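Local coordinates for hypoxanthine-guanine phosphoribosyltransferase (HGPRT) (PDB 5IPF), which catalyses the transfer of a phosphoribosyl group from phosphoribosyl pyrophosphate to hypoxanthine or guanine, forming IMP or GMP, probably in purine salvage, at residues N74-Y79 with E108-A113. Residues are numbered along the deposited sequence; the frame is centred on the assembly and turned at random.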
ATOM      1  N   ASN A  74       6.308  -1.801  18.505  1.00 47.98           N
ATOM      2  CA  ASN A  74       6.250  -2.177  19.918  1.00 41.33           C
ATOM      3  C   ASN A  74       6.534  -3.664  20.114  1.00 41.52           C
ATOM      4  O   ASN A  74       7.331  -4.050  20.980  1.00 39.38           O
ATOM      5  CB  ASN A  74       4.882  -1.816  20.499  1.00 36.38           C
ATOM      6  CG  ASN A  74       4.627  -0.323  20.510  1.00 36.41           C
ATOM      7  OD1 ASN A  74       5.604   0.452  20.565  1.00 37.66           O
ATOM      8  ND2 ASN A  74       3.445   0.074  20.471  1.00 58.57           N
ATOM      9  N   ILE A  75       5.882  -4.516  19.322  1.00 36.18           N
ATOM     10  CA  ILE A  75       6.088  -5.957  19.452  1.00 36.87           C
ATOM     11  C   ILE A  75       7.544  -6.313  19.167  1.00 51.08           C
ATOM     12  O   ILE A  75       8.171  -7.091  19.901  1.00 43.04           O
ATOM     13  CB  ILE A  75       5.125  -6.718  18.524  1.00 35.50           C
ATOM     14  CG1 ILE A  75       3.674  -6.391  18.878  1.00 34.61           C
ATOM     15  CG2 ILE A  75       5.363  -8.211  18.615  1.00 36.56           C
ATOM     16  CD1 ILE A  75       2.666  -6.999  17.924  1.00 33.52           C
ATOM     17  N   VAL A  76       8.111  -5.731  18.106  1.00 54.23           N
ATOM     18  CA  VAL A  76       9.468  -6.093  17.708  1.00 38.91           C
ATOM     19  C   VAL A  76      10.464  -5.723  18.799  1.00 41.04           C
ATOM     20  O   VAL A  76      11.268  -6.557  19.232  1.00 55.93           O
ATOM     21  CB  VAL A  76       9.833  -5.444  16.362  1.00 51.95           C
ATOM     22  CG1 VAL A  76      11.340  -5.481  16.152  1.00 40.00           C
ATOM     23  CG2 VAL A  76       9.138  -6.174  15.235  1.00 36.89           C
ATOM     24  N   ASP A  77      10.423  -4.474  19.275  1.00 41.27           N
ATOM     25  CA  ASP A  77      11.421  -4.095  20.271  1.00 61.77           C
ATOM     26  C   ASP A  77      11.147  -4.715  21.640  1.00 55.45           C
ATOM     27  O   ASP A  77      12.075  -4.806  22.454  1.00 57.46           O
ATOM     28  CB  ASP A  77      11.555  -2.569  20.379  1.00 60.63           C
ATOM     29  CG  ASP A  77      10.235  -1.866  20.580  1.00 61.28           C
ATOM     30  OD1 ASP A  77       9.376  -2.393  21.311  1.00 67.66           O
ATOM     31  OD2 ASP A  77      10.064  -0.767  20.008  1.00 66.90           O
ATOM     32  N   TYR A  78       9.918  -5.167  21.910  1.00 43.80           N
ATOM     33  CA  TYR A  78       9.713  -6.000  23.091  1.00 45.34           C
ATOM     34  C   TYR A  78      10.452  -7.325  22.948  1.00 47.54           C
ATOM     35  O   TYR A  78      11.266  -7.695  23.802  1.00 55.48           O
ATOM     36  CB  TYR A  78       8.226  -6.255  23.341  1.00 47.75           C
ATOM     37  CG  TYR A  78       8.012  -7.271  24.447  1.00 50.21           C
ATOM     38  CD1 TYR A  78       8.058  -6.892  25.781  1.00 53.19           C
ATOM     39  CD2 TYR A  78       7.794  -8.614  24.157  1.00 45.68           C
ATOM     40  CE1 TYR A  78       7.881  -7.817  26.798  1.00 60.51           C
ATOM     41  CE2 TYR A  78       7.620  -9.545  25.164  1.00 60.35           C
ATOM     42  CZ  TYR A  78       7.662  -9.143  26.483  1.00 64.27           C
ATOM     43  OH  TYR A  78       7.485 -10.068  27.488  1.00 52.03           O
ATOM     44  N   TYR A  79      10.172  -8.060  21.868  1.00 44.93           N
ATOM     45  CA  TYR A  79      10.808  -9.359  21.675  1.00 46.17           C
ATOM     46  C   TYR A  79      12.303  -9.259  21.408  1.00 47.82           C
ATOM     47  O   TYR A  79      12.982 -10.290  21.415  1.00 49.43           O
ATOM     48  CB  TYR A  79      10.127 -10.117  20.536  1.00 44.42           C
ATOM     49  CG  TYR A  79       8.803 -10.732  20.930  1.00 43.82           C
ATOM     50  CD1 TYR A  79       8.750 -11.980  21.538  1.00 45.54           C
ATOM     51  CD2 TYR A  79       7.610 -10.062  20.702  1.00 41.83           C
ATOM     52  CE1 TYR A  79       7.544 -12.544  21.903  1.00 50.98           C
ATOM     53  CE2 TYR A  79       6.398 -10.619  21.064  1.00 41.56           C
ATOM     54  CZ  TYR A  79       6.371 -11.860  21.661  1.00 45.39           C
ATOM     55  OH  TYR A  79       5.167 -12.418  22.023  1.00 43.40           O
ATOM     56  N   GLU A 108       7.552  -7.647   9.354  1.00 45.22           N
ATOM     57  CA  GLU A 108       8.656  -7.865   8.428  1.00 40.93           C
ATOM     58  C   GLU A 108       9.236  -6.548   7.926  1.00 36.53           C
ATOM     59  O   GLU A 108      10.448  -6.455   7.694  1.00 37.89           O
ATOM     60  CB  GLU A 108       8.195  -8.729   7.256  1.00 37.03           C
ATOM     61  CG  GLU A 108       7.683 -10.101   7.665  1.00 38.77           C
ATOM     62  CD  GLU A 108       7.138 -10.894   6.494  1.00 48.73           C
ATOM     63  OE1 GLU A 108       7.092 -10.349   5.371  1.00 58.64           O
ATOM     64  OE2 GLU A 108       6.754 -12.066   6.698  1.00 47.31           O
ATOM     65  N   ARG A 109       8.398  -5.519   7.765  1.00 35.35           N
ATOM     66  CA  ARG A 109       8.915  -4.229   7.313  1.00 38.95           C
ATOM     67  C   ARG A 109       9.795  -3.581   8.375  1.00 36.24           C
ATOM     68  O   ARG A 109      10.916  -3.148   8.085  1.00 48.70           O
ATOM     69  CB  ARG A 109       7.767  -3.297   6.925  1.00 34.59           C
ATOM     70  CG  ARG A 109       8.222  -1.868   6.644  1.00 43.99           C
ATOM     71  CD  ARG A 109       7.130  -1.028   6.004  1.00 46.31           C
ATOM     72  NE  ARG A 109       6.795  -1.495   4.662  1.00 63.16           N
ATOM     73  CZ  ARG A 109       5.705  -2.196   4.366  1.00 74.92           C
ATOM     74  NH1 ARG A 109       4.833  -2.508   5.319  1.00 79.21           N
ATOM     75  NH2 ARG A 109       5.482  -2.580   3.117  1.00 73.24           N
ATOM     76  N   THR A 110       9.305  -3.503   9.616  1.00 39.76           N
ATOM     77  CA  THR A 110      10.076  -2.831  10.658  1.00 55.34           C
ATOM     78  C   THR A 110      11.324  -3.621  11.036  1.00 37.89           C
ATOM     79  O   THR A 110      12.331  -3.027  11.438  1.00 39.34           O
ATOM     80  CB  THR A 110       9.202  -2.576  11.891  1.00 57.14           C
ATOM     81  OG1 THR A 110       9.952  -1.844  12.870  1.00 56.48           O
ATOM     82  CG2 THR A 110       8.728  -3.880  12.508  1.00 59.13           C
ATOM     83  N   VAL A 111      11.287  -4.950  10.910  1.00 37.97           N
ATOM     84  CA  VAL A 111      12.489  -5.742  11.149  1.00 46.57           C
ATOM     85  C   VAL A 111      13.454  -5.593   9.982  1.00 46.42           C
ATOM     86  O   VAL A 111      14.679  -5.628  10.163  1.00 44.71           O
ATOM     87  CB  VAL A 111      12.109  -7.213  11.408  1.00 45.62           C
ATOM     88  CG1 VAL A 111      13.317  -8.125  11.297  1.00 41.81           C
ATOM     89  CG2 VAL A 111      11.479  -7.349  12.777  1.00 39.22           C
ATOM     90  N   ARG A 112      12.923  -5.394   8.775  1.00 52.18           N
ATOM     91  CA  ARG A 112      13.770  -5.209   7.604  1.00 49.89           C
ATOM     92  C   ARG A 112      14.514  -3.880   7.659  1.00 47.40           C
ATOM     93  O   ARG A 112      15.666  -3.791   7.221  1.00 50.19           O
ATOM     94  CB  ARG A 112      12.916  -5.295   6.342  1.00 49.35           C
ATOM     95  CG  ARG A 112      13.483  -6.167   5.243  1.00 47.50           C
ATOM     96  CD  ARG A 112      12.378  -6.533   4.274  1.00 46.16           C
ATOM     97  NE  ARG A 112      11.490  -5.400   4.030  1.00 51.69           N
ATOM     98  CZ  ARG A 112      10.171  -5.501   3.896  1.00 54.39           C
ATOM     99  NH1 ARG A 112       9.581  -6.684   3.993  1.00 44.95           N
ATOM    100  NH2 ARG A 112       9.440  -4.416   3.676  1.00 57.18           N
ATOM    101  N   ALA A 113      13.875  -2.840   8.194  1.00 50.80           N
ATOM    102  CA  ALA A 113      14.464  -1.508   8.227  1.00 42.96           C
ATOM    103  C   ALA A 113      15.401  -1.290   9.408  1.00 49.15           C
ATOM    104  O   ALA A 113      15.930  -0.182   9.558  1.00 55.27           O
ATOM    105  CB  ALA A 113      13.361  -0.447   8.250  1.00 41.50           C
TER
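With CG2 anti to the carbonyl carbon and CG1 anti to the backbone N (chi1 164°), V76 sends both methyls across to the neighbouring helix. In V111 a chi1 of 165° likewise sets CG2 anti to the carbonyl carbon, the branch that meets both methyls of V76, whereas T110 turns OG1 anti to its backbone N and puts CG2 between N and the carbonyl carbon, where the methyl meets V76. The CG2 of V76 touches two methyls: it lies 3.6 Å from CG2 of T110 and 3.6 Å from CG2 of V111. The latter methyl also approaches V76 CG1 at 3.9 Å. V76 and T110 pass alongside in opposite directions, while V76 and V111 meet at a slant. The CA atoms of V76 and V111 lie 7.2 Å apart, and the methyl branches span the gap. All three residues are buried, and the contact is apolar. T110 OG1 instead makes a weak hydrogen bond to R114 NH2, and V76 also packs on R114 and L107. On other faces, I75 rests on L156 of the central sheet, while R112 forms a salt bridge with E69 of a neighbouring subunit. This is helix-to-helix packing: helix 61-81 lies on the parallel sheet and the C-terminal end of helix 97-112 packs over it, as in the type I phosphoribosyltransferase fold.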